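Local coordinates for alkane monooxygenase (Geobacillus thermodenitrificans, PDB 3B9O), which belongs to the luciferase-like monooxygenase family, whose fold is a TIM barrel, and binds flavin mononucleotide, at residues N13-I18 / Q79-D84; T355-A360 / V394-K399; L165-K170 / I199-K204; R118-D123 / H212-S217. One frame throughout, in Å; residues are numbered along the deposited sequence.

Contact 1: residues N13-I18 / Q79-D84; sequences NCVGHI and QIPVND
The imidazole of His17 has CG1 of its neighbour Ile18 over the centre of one face, while the amide nitrogen of Gln79 stands at the ring edge, near its plane, with His17 CD2 3.9 Å from Gln79 NE2. The ring of Phe10, on strand 6-12, also meets this imidazole, the two planes at about 50°. The amide nitrogen is not bonded to the ring. It reaches past it to the backbone, giving a bond of 2.9 Å from Gln79 NE2 to His17 O that lies close to the amide plane but is tilted 28° from the plane of the carbonyl. CG of Gln79 is anti to its carbonyl carbon (chi1 -72°), and the chain runs out extended to the carbonyl of His17. The same residue is gripped by its backbone, Gln79 N giving a bond of 2.9 Å to Gly16 O, and Tyr63 OH bonds OE1, so both ends of the amide are held, consistent with a fixed rotation. At the other end Asn83 N donates to Asn13 O over 2.8 Å. Between these anchors a water bridges the backbones: it accepts from Val15 N at 2.8 Å and donates to Pro81 O at 2.6 Å. Both loops follow barrel strands, 6-12 directly and 53-57 by way of helix 71-75, at the C-terminal rim where a TIM barrel carries its cofactor site, here with the His17 side chain about 6 Å from FMN.

Contact 2: residues T355-A360 / V394-K399; sequences TPKKVA and VPELQK
Ala360 and Glu396 form the centre of this helix-to-helix contact, the methyl of Ala360 lying against the aliphatic part of the glutamate, with Ala360 CB 3.7 Å from Glu396 CG. One turn back along the same helix, Pro356 meets that chain twice: Glu396 CG lies 3.5 Å from Pro356 O, and Glu396 CB is 4.0 Å from Pro356 CB. Leu397 brings CD1 against the methyl of Ala360 too, although its torsions are unusual and the closeness of that approach is doubtful. The glutamate leaves the helix with CG anti to the backbone N (chi1 175°) and then bends at chi2, which turns the carboxylate over the backbone of Lys357, with Glu396 OE2 3.7 Å from Lys357 CA. Outside this first shell, ionic partners fix the carboxylate. Lys399 NZ meets Glu396 OE1 at 2.9 Å, from above the carboxylate plane, and Arg400 pairs with the other oxygen, while Lys357 turns its own amine to Asp361. The two helical segments pass 9.0 Å apart with a crossing angle of -62°. Helix 356-370, its first turn capped weakly by Thr355, follows strand 350-354 and leads to strand 374-378, after which helix 384-399 packs against it; on the sheet side, Pro356 and Val359 touch Val285 of strand 276-285, and Leu392 and Val393 continue the interface along helix 384-399.

Contact 3: residues L165-K170 / I199-K204; sequences LEVCYK and INHSGK
Lys170 and His201 meet because each first torsion aims its chain at the other: CG of Lys170 is anti to the carbonyl carbon (chi1 -70°) and the rest of the chain is extended, while CG of His201 is anti to the backbone N (chi1 171°), which brings ND1 to the lysine amine. The amine donates to the imidazole, with Lys170 NZ 3.1 Å from His201 ND1, approaching somewhat tilted from the ring plane. Two further partners grip the same nitrogen. Lys170 NZ forms a salt bridge of 3.0 Å with Glu166 OE1, one turn earlier on the helix, and gives a bond of 2.9 Å to a water that in turn donates to Ile199 O. The setting is an excursion between barrel strands 130-135 and 223-227: helix 154-174 on one side, and on the other the small antiparallel pair formed by strands 201-202 and 207-208. Against this polar edge the ring presents a face to a methyl in a CH-pi contact, Val167 CG2 standing 3.5 Å from the centroid of the His201 ring and 9° off its normal. At the edge, Glu166 OE2 lies 3.4 Å from His201 CE1. His201 NE2 is bonded to Glu163; with ND1 accepting from the lysine, NE2 probably carries a proton. Apolar packing ends the contact where Ile199 CG2 rests 3.8 Å from Lys170 CB.

Contact 4: residues R118-D123 / H212-S217; sequences RMSTLD and HLCEPS
The loop that enters barrel strand 223-227 docks here on helix 112-125, with His212, Cys214 and Ser217 facing Ser120 and Asp123, which stand one turn apart on the same side of the helix. Two polar junctions carry the contact. At the first, Ser120 OG lies 2.8 Å from His212 NE2, at the edge of the imidazole and near its plane, in a hydrogen bond for which either group could be the donor. At the second, Ser217 OG donates to the carboxylate of Asp123; the modelled separation from Asp123 OD2, 2.4 Å, is so short that its exact value is doubtful. The serine hydroxyl lies between its own N and carbonyl carbon (chi1 63°), which sets it against the carboxylate of Asp123, while CG of Asp123 is anti to the backbone N and comes to meet it. A single water joins the two serines, 2.6 Å from Ser120 OG and donating to Ser217 OG at 2.8 Å. Cys214 packs beside this, its SG 3.6 Å from Ser120 CB. Further along the loop, the backbone N-H of Gln219 bonds Asp123 OD2, so the carboxylate holds the loop past Ser217 whatever the true length of the serine contact. Asp123 and Leu122 seat helix 112-125 on Ile130 of strand 130-135, while the loop lies between that helix and helix 154-174, where His212 touches Leu171 and meets Trp172 ring to ring, the planes nearly perpendicular.

Of the four, contact 4 is the buried one; contacts 1, 2 and 3 are only partly buried. Contacts 3 and 4 are neighbours, about 5 Å apart at their nearest atoms; contact 3 joins two parts of the excursion between strands 130-135 and 223-227, and contact 4 ties its end to helix 112-125. Contact 2 lies far off, about 46 Å from contact 3 between centres, across the chain's centre. Their chemistry follows place: backbone bonds and a water join two loops near FMN in contact 1, alkyl packing with an ionic fringe joins helices in contact 2, and histidine with charged or hydroxyl side chains joins a helix to a loop or short strand in contacts 3 and 4.

Contact 1: residues N13-I18 / Q79-D84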
loop_
_atom_site.group_PDB
_atom_site.type_symbol
_atom_site.label_atom_id
_atom_site.label_comp_id
_atom_site.label_asym_id
_atom_site.label_seq_id
_atom_site.Cartn_x
_atom_site.Cartn_y
_atom_site.Cartn_z
ATOM N N ASN A 13 -9.199 4.949 -4.122
ATOM C CA ASN A 13 -10.224 5.233 -5.121
ATOM C C ASN A 13 -11.586 5.494 -4.401
ATOM O O ASN A 13 -12.531 4.706 -4.523
ATOM C CB ASN A 13 -10.338 4.043 -6.086
ATOM C CG ASN A 13 -11.038 4.387 -7.368
ATOM O OD1 ASN A 13 -11.109 3.551 -8.284
ATOM N ND2 ASN A 13 -11.522 5.642 -7.483
ATOM N N CYS A 14 -11.660 6.595 -3.665
ATOM C CA CYS A 14 -12.867 6.955 -2.908
ATOM C C CYS A 14 -12.801 8.428 -2.592
ATOM O O CYS A 14 -11.866 9.096 -3.009
ATOM C CB CYS A 14 -12.999 6.139 -1.612
ATOM S SG CYS A 14 -11.678 6.424 -0.346
ATOM N N VAL A 15 -13.739 8.909 -1.783
ATOM C CA VAL A 15 -13.764 10.323 -1.412
ATOM C C VAL A 15 -12.924 10.574 -0.158
ATOM O O VAL A 15 -11.845 11.207 -0.258
ATOM C CB VAL A 15 -15.222 10.854 -1.249
ATOM C CG1 VAL A 15 -15.237 12.321 -0.756
ATOM C CG2 VAL A 15 -16.022 10.626 -2.539
ATOM N N GLY A 16 -13.386 10.091 0.997
ATOM C CA GLY A 16 -12.673 10.319 2.262
ATOM C C GLY A 16 -11.824 9.105 2.547
ATOM O O GLY A 16 -12.350 8.027 2.794
ATOM N N HIS A 17 -10.502 9.287 2.494
ATOM C CA HIS A 17 -9.538 8.216 2.733
ATOM C C HIS A 17 -9.008 8.241 4.202
ATOM O O HIS A 17 -9.428 7.430 5.029
ATOM C CB HIS A 17 -8.401 8.320 1.708
ATOM C CG HIS A 17 -7.339 7.263 1.849
ATOM N ND1 HIS A 17 -6.116 7.360 1.211
ATOM C CD2 HIS A 17 -7.323 6.082 2.516
ATOM C CE1 HIS A 17 -5.388 6.290 1.497
ATOM N NE2 HIS A 17 -6.091 5.507 2.296
ATOM N N ILE A 18 -8.121 9.187 4.511
ATOM C CA ILE A 18 -7.534 9.314 5.860
ATOM C C ILE A 18 -7.980 10.617 6.565
ATOM O O ILE A 18 -8.394 10.561 7.722
ATOM C CB ILE A 18 -5.966 9.258 5.848
ATOM C CG1 ILE A 18 -5.444 7.947 5.230
ATOM C CG2 ILE A 18 -5.388 9.477 7.273
ATOM C CD1 ILE A 18 -5.895 6.648 5.964
ATOM N N GLN A 79 -14.638 6.255 3.158
ATOM C CA GLN A 79 -14.298 5.067 2.359
ATOM C C GLN A 79 -15.515 4.376 1.734
ATOM O O GLN A 79 -15.436 3.242 1.313
ATOM C CB GLN A 79 -13.403 4.102 3.150
ATOM C CG GLN A 79 -11.985 4.703 3.276
ATOM C CD GLN A 79 -10.972 3.877 4.057
ATOM O OE1 GLN A 79 -10.952 2.647 3.990
ATOM N NE2 GLN A 79 -10.099 4.568 4.786
ATOM N N ILE A 80 -16.637 5.106 1.703
ATOM C CA ILE A 80 -17.858 4.743 0.962
ATOM C C ILE A 80 -18.416 6.087 0.421
ATOM O O ILE A 80 -18.455 7.077 1.134
ATOM C CB ILE A 80 -18.869 3.906 1.835
ATOM C CG1 ILE A 80 -19.987 3.294 0.941
ATOM C CG2 ILE A 80 -19.394 4.751 3.053
ATOM C CD1 ILE A 80 -20.915 2.281 1.602
ATOM N N PRO A 81 -18.680 6.173 -0.881
ATOM C CA PRO A 81 -18.483 5.152 -1.917
ATOM C C PRO A 81 -16.972 4.834 -2.121
ATOM O O PRO A 81 -16.100 5.664 -1.767
ATOM C CB PRO A 81 -19.056 5.824 -3.154
ATOM C CG PRO A 81 -18.786 7.320 -2.901
ATOM C CD PRO A 81 -19.141 7.452 -1.455
ATOM N N VAL A 82 -16.694 3.639 -2.647
ATOM C CA VAL A 82 -15.333 3.209 -3.000
ATOM C C VAL A 82 -15.382 2.468 -4.336
ATOM O O VAL A 82 -16.191 1.558 -4.495
ATOM C CB VAL A 82 -14.780 2.027 -2.184
ATOM C CG1 VAL A 82 -13.244 2.006 -2.035
ATOM C CG2 VAL A 82 -15.703 1.445 -1.110
ATOM N N ASN A 83 -14.496 2.825 -5.253
ATOM C CA ASN A 83 -14.377 2.132 -6.529
ATOM C C ASN A 83 -13.169 1.218 -6.532
ATOM O O ASN A 83 -12.290 1.335 -5.677
ATOM C CB ASN A 83 -14.285 3.158 -7.696
ATOM C CG ASN A 83 -15.658 3.812 -8.042
ATOM O OD1 ASN A 83 -15.763 4.676 -8.944
ATOM N ND2 ASN A 83 -16.701 3.378 -7.356
ATOM N N ASP A 84 -13.093 0.338 -7.529
ATOM C CA ASP A 84 -12.022 -0.662 -7.583
ATOM C C ASP A 84 -10.717 -0.009 -8.041
ATOM O O ASP A 84 -10.691 0.669 -9.093
ATOM C CB ASP A 84 -12.414 -1.797 -8.543
ATOM C CG ASP A 84 -11.280 -2.775 -8.763
ATOM O OD1 ASP A 84 -10.784 -2.851 -9.876
ATOM O OD2 ASP A 84 -10.858 -3.449 -7.817
HETATM O O HOH W 1 -15.602 7.649 -0.164
#

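Contact 2: residues T355-A360 / V394-K399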
loop_
_atom_site.group_PDB
_atom_site.type_symbol
_atom_site.label_atom_id
_atom_site.label_comp_id
_atom_site.label_asym_id
_atom_site.label_seq_id
_atom_site.Cartn_x
_atom_site.Cartn_y
_atom_site.Cartn_z
ATOM N N THR A 355 9.013 24.484 6.996
ATOM C CA THR A 355 9.716 24.782 5.739
ATOM C C THR A 355 10.264 23.496 5.151
ATOM O O THR A 355 10.362 22.497 5.868
ATOM C CB THR A 355 10.870 25.747 5.978
ATOM O OG1 THR A 355 11.818 25.090 6.836
ATOM C CG2 THR A 355 10.353 27.058 6.647
ATOM N N PRO A 356 10.672 23.521 3.858
ATOM C CA PRO A 356 11.266 22.316 3.263
ATOM C C PRO A 356 12.526 21.818 3.961
ATOM O O PRO A 356 12.740 20.611 3.971
ATOM C CB PRO A 356 11.629 22.739 1.845
ATOM C CG PRO A 356 10.788 23.969 1.563
ATOM C CD PRO A 356 10.549 24.622 2.885
ATOM N N LYS A 357 13.358 22.721 4.491
ATOM C CA LYS A 357 14.535 22.287 5.223
ATOM C C LYS A 357 14.115 21.423 6.406
ATOM O O LYS A 357 14.660 20.315 6.586
ATOM C CB LYS A 357 15.461 23.428 5.688
ATOM C CG LYS A 357 16.814 22.840 6.270
ATOM C CD LYS A 357 17.690 23.885 6.946
ATOM C CE LYS A 357 18.896 23.184 7.616
ATOM N NZ LYS A 357 18.413 22.449 8.853
ATOM N N LYS A 358 13.150 21.908 7.177
ATOM C CA LYS A 358 12.619 21.149 8.336
ATOM C C LYS A 358 12.007 19.803 7.940
ATOM O O LYS A 358 12.297 18.772 8.581
ATOM C CB LYS A 358 11.591 21.957 9.133
ATOM C CG LYS A 358 10.974 21.153 10.290
ATOM C CD LYS A 358 10.235 22.012 11.276
ATOM C CE LYS A 358 9.593 21.086 12.325
ATOM N NZ LYS A 358 8.255 21.532 12.726
ATOM N N VAL A 359 11.141 19.799 6.931
ATOM C CA VAL A 359 10.492 18.515 6.520
ATOM C C VAL A 359 11.555 17.487 6.157
ATOM O O VAL A 359 11.510 16.309 6.555
ATOM C CB VAL A 359 9.499 18.740 5.321
ATOM C CG1 VAL A 359 8.922 17.413 4.762
ATOM C CG2 VAL A 359 8.371 19.701 5.742
ATOM N N ALA A 360 12.502 17.927 5.352
ATOM C CA ALA A 360 13.585 17.088 4.919
ATOM C C ALA A 360 14.436 16.576 6.087
ATOM O O ALA A 360 14.826 15.369 6.134
ATOM C CB ALA A 360 14.456 17.861 3.906
ATOM N N VAL A 394 10.774 18.320 -2.593
ATOM C CA VAL A 394 11.549 17.493 -3.532
ATOM C C VAL A 394 12.929 18.151 -3.906
ATOM O O VAL A 394 13.953 17.476 -3.843
ATOM C CB VAL A 394 10.709 17.066 -4.779
ATOM C CG1 VAL A 394 11.618 16.698 -5.980
ATOM C CG2 VAL A 394 9.726 15.884 -4.387
ATOM N N PRO A 395 12.950 19.447 -4.286
ATOM C CA PRO A 395 14.262 20.061 -4.636
ATOM C C PRO A 395 15.243 20.097 -3.437
ATOM O O PRO A 395 16.459 19.904 -3.607
ATOM C CB PRO A 395 13.892 21.498 -5.094
ATOM C CG PRO A 395 12.458 21.413 -5.440
ATOM C CD PRO A 395 11.833 20.385 -4.505
ATOM N N GLU A 396 14.694 20.293 -2.238
ATOM C CA GLU A 396 15.480 20.267 -1.000
ATOM C C GLU A 396 16.098 18.875 -0.752
ATOM O O GLU A 396 17.281 18.750 -0.456
ATOM C CB GLU A 396 14.591 20.670 0.176
ATOM C CG GLU A 396 15.286 20.573 1.568
ATOM C CD GLU A 396 16.316 21.680 1.800
ATOM O OE1 GLU A 396 16.279 22.722 1.080
ATOM O OE2 GLU A 396 17.149 21.489 2.715
ATOM N N LEU A 397 15.282 17.840 -0.865
ATOM C CA LEU A 397 15.761 16.466 -0.788
ATOM C C LEU A 397 16.807 16.158 -1.869
ATOM O O LEU A 397 17.795 15.479 -1.599
ATOM C CB LEU A 397 14.577 15.495 -0.959
ATOM C CG LEU A 397 13.859 14.839 0.211
ATOM C CD1 LEU A 397 14.249 15.295 1.608
ATOM C CD2 LEU A 397 12.336 14.619 -0.028
ATOM N N GLN A 398 16.547 16.599 -3.101
ATOM C CA GLN A 398 17.454 16.348 -4.247
ATOM C C GLN A 398 18.850 16.990 -4.078
ATOM O O GLN A 398 19.875 16.336 -4.284
ATOM C CB GLN A 398 16.816 16.826 -5.556
ATOM C CG GLN A 398 15.655 15.935 -6.020
ATOM C CD GLN A 398 14.866 16.483 -7.213
ATOM O OE1 GLN A 398 14.346 15.695 -8.031
ATOM N NE2 GLN A 398 14.747 17.796 -7.316
ATOM N N LYS A 399 18.866 18.257 -3.659
ATOM C CA LYS A 399 20.108 19.009 -3.415
ATOM C C LYS A 399 20.969 18.307 -2.343
ATOM O O LYS A 399 22.203 18.317 -2.396
ATOM C CB LYS A 399 19.758 20.456 -3.050
ATOM C CG LYS A 399 20.629 21.102 -2.006
ATOM C CD LYS A 399 19.799 21.705 -0.857
ATOM C CE LYS A 399 19.299 23.115 -1.173
ATOM N NZ LYS A 399 18.826 23.793 0.090
#

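Contact 3: residues L165-K170 / I199-K204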
loop_
_atom_site.group_PDB
_atom_site.type_symbol
_atom_site.label_atom_id
_atom_site.label_comp_id
_atom_site.label_asym_id
_atom_site.label_seq_id
_atom_site.Cartn_x
_atom_site.Cartn_y
_atom_site.Cartn_z
ATOM N N LEU A 165 -0.797 -16.796 -1.444
ATOM C CA LEU A 165 0.520 -16.454 -2.017
ATOM C C LEU A 165 1.246 -17.682 -2.592
ATOM O O LEU A 165 1.854 -17.591 -3.648
ATOM C CB LEU A 165 1.374 -15.696 -1.003
ATOM C CG LEU A 165 1.139 -14.170 -0.918
ATOM C CD1 LEU A 165 2.086 -13.659 0.117
ATOM C CD2 LEU A 165 1.433 -13.473 -2.248
ATOM N N GLU A 166 1.165 -18.831 -1.906
ATOM C CA GLU A 166 1.768 -20.094 -2.394
ATOM C C GLU A 166 1.274 -20.334 -3.825
ATOM O O GLU A 166 2.072 -20.591 -4.739
ATOM C CB GLU A 166 1.368 -21.294 -1.482
ATOM C CG GLU A 166 2.249 -22.566 -1.656
ATOM C CD GLU A 166 1.781 -23.898 -0.909
ATOM O OE1 GLU A 166 2.370 -24.966 -1.285
ATOM O OE2 GLU A 166 0.864 -23.909 0.002
ATOM N N VAL A 167 -0.050 -20.239 -3.990
ATOM C CA VAL A 167 -0.744 -20.460 -5.289
ATOM C C VAL A 167 -0.290 -19.462 -6.344
ATOM O O VAL A 167 0.081 -19.862 -7.456
ATOM C CB VAL A 167 -2.313 -20.387 -5.145
ATOM C CG1 VAL A 167 -2.994 -20.454 -6.493
ATOM C CG2 VAL A 167 -2.842 -21.519 -4.199
ATOM N N CYS A 168 -0.284 -18.171 -5.979
ATOM C CA CYS A 168 0.159 -17.115 -6.898
ATOM C C CYS A 168 1.617 -17.297 -7.285
ATOM O O CYS A 168 1.963 -17.282 -8.484
ATOM C CB CYS A 168 -0.128 -15.720 -6.287
ATOM S SG CYS A 168 -1.912 -15.429 -6.201
ATOM N N TYR A 169 2.484 -17.546 -6.294
ATOM C CA TYR A 169 3.913 -17.814 -6.611
ATOM C C TYR A 169 4.076 -18.983 -7.598
ATOM O O TYR A 169 4.833 -18.872 -8.561
ATOM C CB TYR A 169 4.748 -18.162 -5.360
ATOM C CG TYR A 169 4.886 -17.100 -4.284
ATOM C CD1 TYR A 169 5.060 -17.485 -2.949
ATOM C CD2 TYR A 169 4.845 -15.719 -4.586
ATOM C CE1 TYR A 169 5.209 -16.554 -1.928
ATOM C CE2 TYR A 169 5.003 -14.752 -3.557
ATOM C CZ TYR A 169 5.167 -15.195 -2.233
ATOM O OH TYR A 169 5.329 -14.284 -1.222
ATOM N N LYS A 170 3.379 -20.110 -7.364
ATOM C CA LYS A 170 3.466 -21.251 -8.317
ATOM C C LYS A 170 3.038 -20.865 -9.735
ATOM O O LYS A 170 3.736 -21.145 -10.682
ATOM C CB LYS A 170 2.647 -22.435 -7.836
ATOM C CG LYS A 170 3.247 -23.126 -6.581
ATOM C CD LYS A 170 2.184 -24.024 -5.926
ATOM C CE LYS A 170 2.813 -24.610 -4.665
ATOM N NZ LYS A 170 2.037 -25.739 -4.150
ATOM N N ILE A 199 0.542 -26.763 -12.068
ATOM C CA ILE A 199 1.202 -26.512 -10.775
ATOM C C ILE A 199 0.804 -27.551 -9.730
ATOM O O ILE A 199 1.510 -27.732 -8.741
ATOM C CB ILE A 199 0.947 -25.067 -10.209
ATOM C CG1 ILE A 199 -0.557 -24.843 -9.945
ATOM C CG2 ILE A 199 1.604 -24.021 -11.137
ATOM C CD1 ILE A 199 -0.916 -23.630 -9.034
ATOM N N ASN A 200 -0.321 -28.223 -9.951
ATOM C CA ASN A 200 -0.788 -29.268 -9.038
ATOM C C ASN A 200 -0.721 -28.865 -7.588
ATOM O O ASN A 200 -0.115 -29.568 -6.733
ATOM C CB ASN A 200 -0.028 -30.570 -9.276
ATOM C CG ASN A 200 -0.183 -31.049 -10.684
ATOM O OD1 ASN A 200 0.795 -31.225 -11.389
ATOM N ND2 ASN A 200 -1.433 -31.196 -11.127
ATOM N N HIS A 201 -1.342 -27.723 -7.311
ATOM C CA HIS A 201 -1.424 -27.238 -5.959
ATOM C C HIS A 201 -2.592 -27.883 -5.231
ATOM O O HIS A 201 -3.698 -27.984 -5.735
ATOM C CB HIS A 201 -1.547 -25.704 -5.891
ATOM C CG HIS A 201 -1.841 -25.205 -4.512
ATOM N ND1 HIS A 201 -0.852 -24.780 -3.658
ATOM C CD2 HIS A 201 -2.997 -25.134 -3.816
ATOM C CE1 HIS A 201 -1.389 -24.459 -2.493
ATOM N NE2 HIS A 201 -2.690 -24.655 -2.568
ATOM N N SER A 202 -2.321 -28.255 -3.994
ATOM C CA SER A 202 -3.275 -28.949 -3.181
ATOM C C SER A 202 -2.979 -28.516 -1.755
ATOM O O SER A 202 -1.894 -28.769 -1.256
ATOM C CB SER A 202 -3.039 -30.463 -3.381
ATOM O OG SER A 202 -4.263 -31.148 -3.215
ATOM N N GLY A 203 -3.911 -27.839 -1.100
ATOM C CA GLY A 203 -3.676 -27.430 0.274
ATOM C C GLY A 203 -4.981 -27.374 1.015
ATOM O O GLY A 203 -6.010 -27.804 0.488
ATOM N N LYS A 204 -4.956 -26.794 2.210
ATOM C CA LYS A 204 -6.133 -26.688 3.044
ATOM C C LYS A 204 -7.259 -25.836 2.442
ATOM O O LYS A 204 -8.448 -26.194 2.552
ATOM C CB LYS A 204 -5.736 -26.139 4.405
ATOM C CG LYS A 204 -6.871 -25.712 5.314
ATOM C CD LYS A 204 -6.327 -25.401 6.694
ATOM C CE LYS A 204 -7.438 -25.356 7.713
ATOM N NZ LYS A 204 -6.851 -24.843 8.961
HETATM O O HOH W 2 2.383 -27.762 -6.222
#

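Contact 4: residues R118-D123 / H212-S217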
loop_
_atom_site.group_PDB
_atom_site.type_symbol
_atom_site.label_atom_id
_atom_site.label_comp_id
_atom_site.label_asym_id
_atom_site.label_seq_id
_atom_site.Cartn_x
_atom_site.Cartn_y
_atom_site.Cartn_z
ATOM N N ARG A 118 -5.034 -11.369 -13.353
ATOM C CA ARG A 118 -5.129 -9.892 -13.284
ATOM C C ARG A 118 -3.759 -9.229 -13.076
ATOM O O ARG A 118 -3.429 -8.226 -13.746
ATOM C CB ARG A 118 -6.097 -9.403 -12.171
ATOM C CG ARG A 118 -7.605 -9.547 -12.524
ATOM C CD ARG A 118 -8.447 -8.836 -11.482
ATOM N NE ARG A 118 -9.854 -9.167 -11.718
ATOM C CZ ARG A 118 -10.474 -10.236 -11.241
ATOM N NH1 ARG A 118 -9.841 -11.086 -10.431
ATOM N NH2 ARG A 118 -11.746 -10.438 -11.564
ATOM N N MET A 119 -2.990 -9.753 -12.117
ATOM C CA MET A 119 -1.661 -9.211 -11.796
ATOM C C MET A 119 -0.666 -9.463 -12.919
ATOM O O MET A 119 0.152 -8.598 -13.227
ATOM C CB MET A 119 -1.123 -9.786 -10.477
ATOM C CG MET A 119 -1.930 -9.375 -9.250
ATOM S SD MET A 119 -2.091 -7.582 -9.073
ATOM C CE MET A 119 -3.670 -7.311 -9.711
ATOM N N SER A 120 -0.705 -10.649 -13.512
ATOM C CA SER A 120 0.154 -10.912 -14.683
ATOM C C SER A 120 -0.179 -9.930 -15.829
ATOM O O SER A 120 0.724 -9.453 -16.526
ATOM C CB SER A 120 0.032 -12.349 -15.180
ATOM O OG SER A 120 0.681 -13.273 -14.286
ATOM N N THR A 121 -1.468 -9.652 -15.996
ATOM C CA THR A 121 -1.947 -8.740 -17.047
ATOM C C THR A 121 -1.395 -7.325 -16.813
ATOM O O THR A 121 -0.832 -6.729 -17.729
ATOM C CB THR A 121 -3.510 -8.732 -17.155
ATOM O OG1 THR A 121 -3.962 -10.053 -17.499
ATOM C CG2 THR A 121 -3.978 -7.731 -18.240
ATOM N N LEU A 122 -1.517 -6.824 -15.585
ATOM C CA LEU A 122 -0.954 -5.510 -15.268
ATOM C C LEU A 122 0.563 -5.519 -15.346
ATOM O O LEU A 122 1.140 -4.533 -15.757
ATOM C CB LEU A 122 -1.421 -4.991 -13.914
ATOM C CG LEU A 122 -2.937 -4.810 -13.764
ATOM C CD1 LEU A 122 -3.338 -4.501 -12.277
ATOM C CD2 LEU A 122 -3.482 -3.710 -14.747
ATOM N N ASP A 123 1.214 -6.615 -14.945
ATOM C CA ASP A 123 2.663 -6.685 -15.073
ATOM C C ASP A 123 3.126 -6.545 -16.543
ATOM O O ASP A 123 4.148 -5.909 -16.813
ATOM C CB ASP A 123 3.242 -7.972 -14.439
ATOM C CG ASP A 123 4.755 -7.857 -14.190
ATOM O OD1 ASP A 123 5.130 -6.822 -13.644
ATOM O OD2 ASP A 123 5.544 -8.803 -14.477
ATOM N N HIS A 212 -0.958 -21.767 -15.298
ATOM C CA HIS A 212 -1.346 -20.364 -15.324
ATOM C C HIS A 212 -1.827 -20.024 -16.754
ATOM O O HIS A 212 -1.429 -20.659 -17.749
ATOM C CB HIS A 212 -0.122 -19.534 -14.928
ATOM C CG HIS A 212 -0.394 -18.077 -14.723
ATOM N ND1 HIS A 212 -1.573 -17.607 -14.177
ATOM C CD2 HIS A 212 0.396 -16.993 -14.925
ATOM C CE1 HIS A 212 -1.502 -16.286 -14.061
ATOM N NE2 HIS A 212 -0.324 -15.889 -14.513
ATOM N N LEU A 213 -2.708 -19.039 -16.844
ATOM C CA LEU A 213 -3.258 -18.613 -18.136
ATOM C C LEU A 213 -2.324 -17.651 -18.900
ATOM O O LEU A 213 -2.484 -17.468 -20.089
ATOM C CB LEU A 213 -4.632 -17.946 -17.902
ATOM C CG LEU A 213 -5.802 -18.902 -17.500
ATOM C CD1 LEU A 213 -7.070 -18.145 -17.063
ATOM C CD2 LEU A 213 -6.141 -19.977 -18.585
ATOM N N CYS A 214 -1.354 -17.051 -18.203
ATOM C CA CYS A 214 -0.522 -15.987 -18.765
ATOM C C CYS A 214 0.941 -16.397 -18.976
ATOM O O CYS A 214 1.516 -17.228 -18.248
ATOM C CB CYS A 214 -0.577 -14.727 -17.855
ATOM S SG CYS A 214 -2.200 -14.329 -17.242
ATOM N N GLU A 215 1.552 -15.798 -19.979
ATOM C CA GLU A 215 2.956 -16.041 -20.269
ATOM C C GLU A 215 3.798 -15.214 -19.307
ATOM O O GLU A 215 3.266 -14.239 -18.737
ATOM C CB GLU A 215 3.284 -15.711 -21.710
ATOM C CG GLU A 215 3.327 -14.171 -22.048
ATOM C CD GLU A 215 3.605 -13.966 -23.530
ATOM O OE1 GLU A 215 4.813 -13.925 -23.862
ATOM O OE2 GLU A 215 2.633 -13.869 -24.350
ATOM N N PRO A 216 5.087 -15.611 -19.100
ATOM C CA PRO A 216 5.992 -14.819 -18.224
ATOM C C PRO A 216 6.034 -13.303 -18.564
ATOM O O PRO A 216 6.177 -12.902 -19.739
ATOM C CB PRO A 216 7.366 -15.488 -18.396
ATOM C CG PRO A 216 7.042 -16.920 -18.762
ATOM C CD PRO A 216 5.741 -16.842 -19.604
ATOM N N SER A 217 5.876 -12.496 -17.511
ATOM C CA SER A 217 5.832 -11.036 -17.649
ATOM C C SER A 217 7.154 -10.524 -17.051
ATOM O O SER A 217 7.902 -11.368 -16.462
ATOM C CB SER A 217 4.605 -10.519 -16.928
ATOM O OG SER A 217 4.723 -10.810 -15.525
HETATM O O HOH W 3 3.210 -12.669 -14.147
#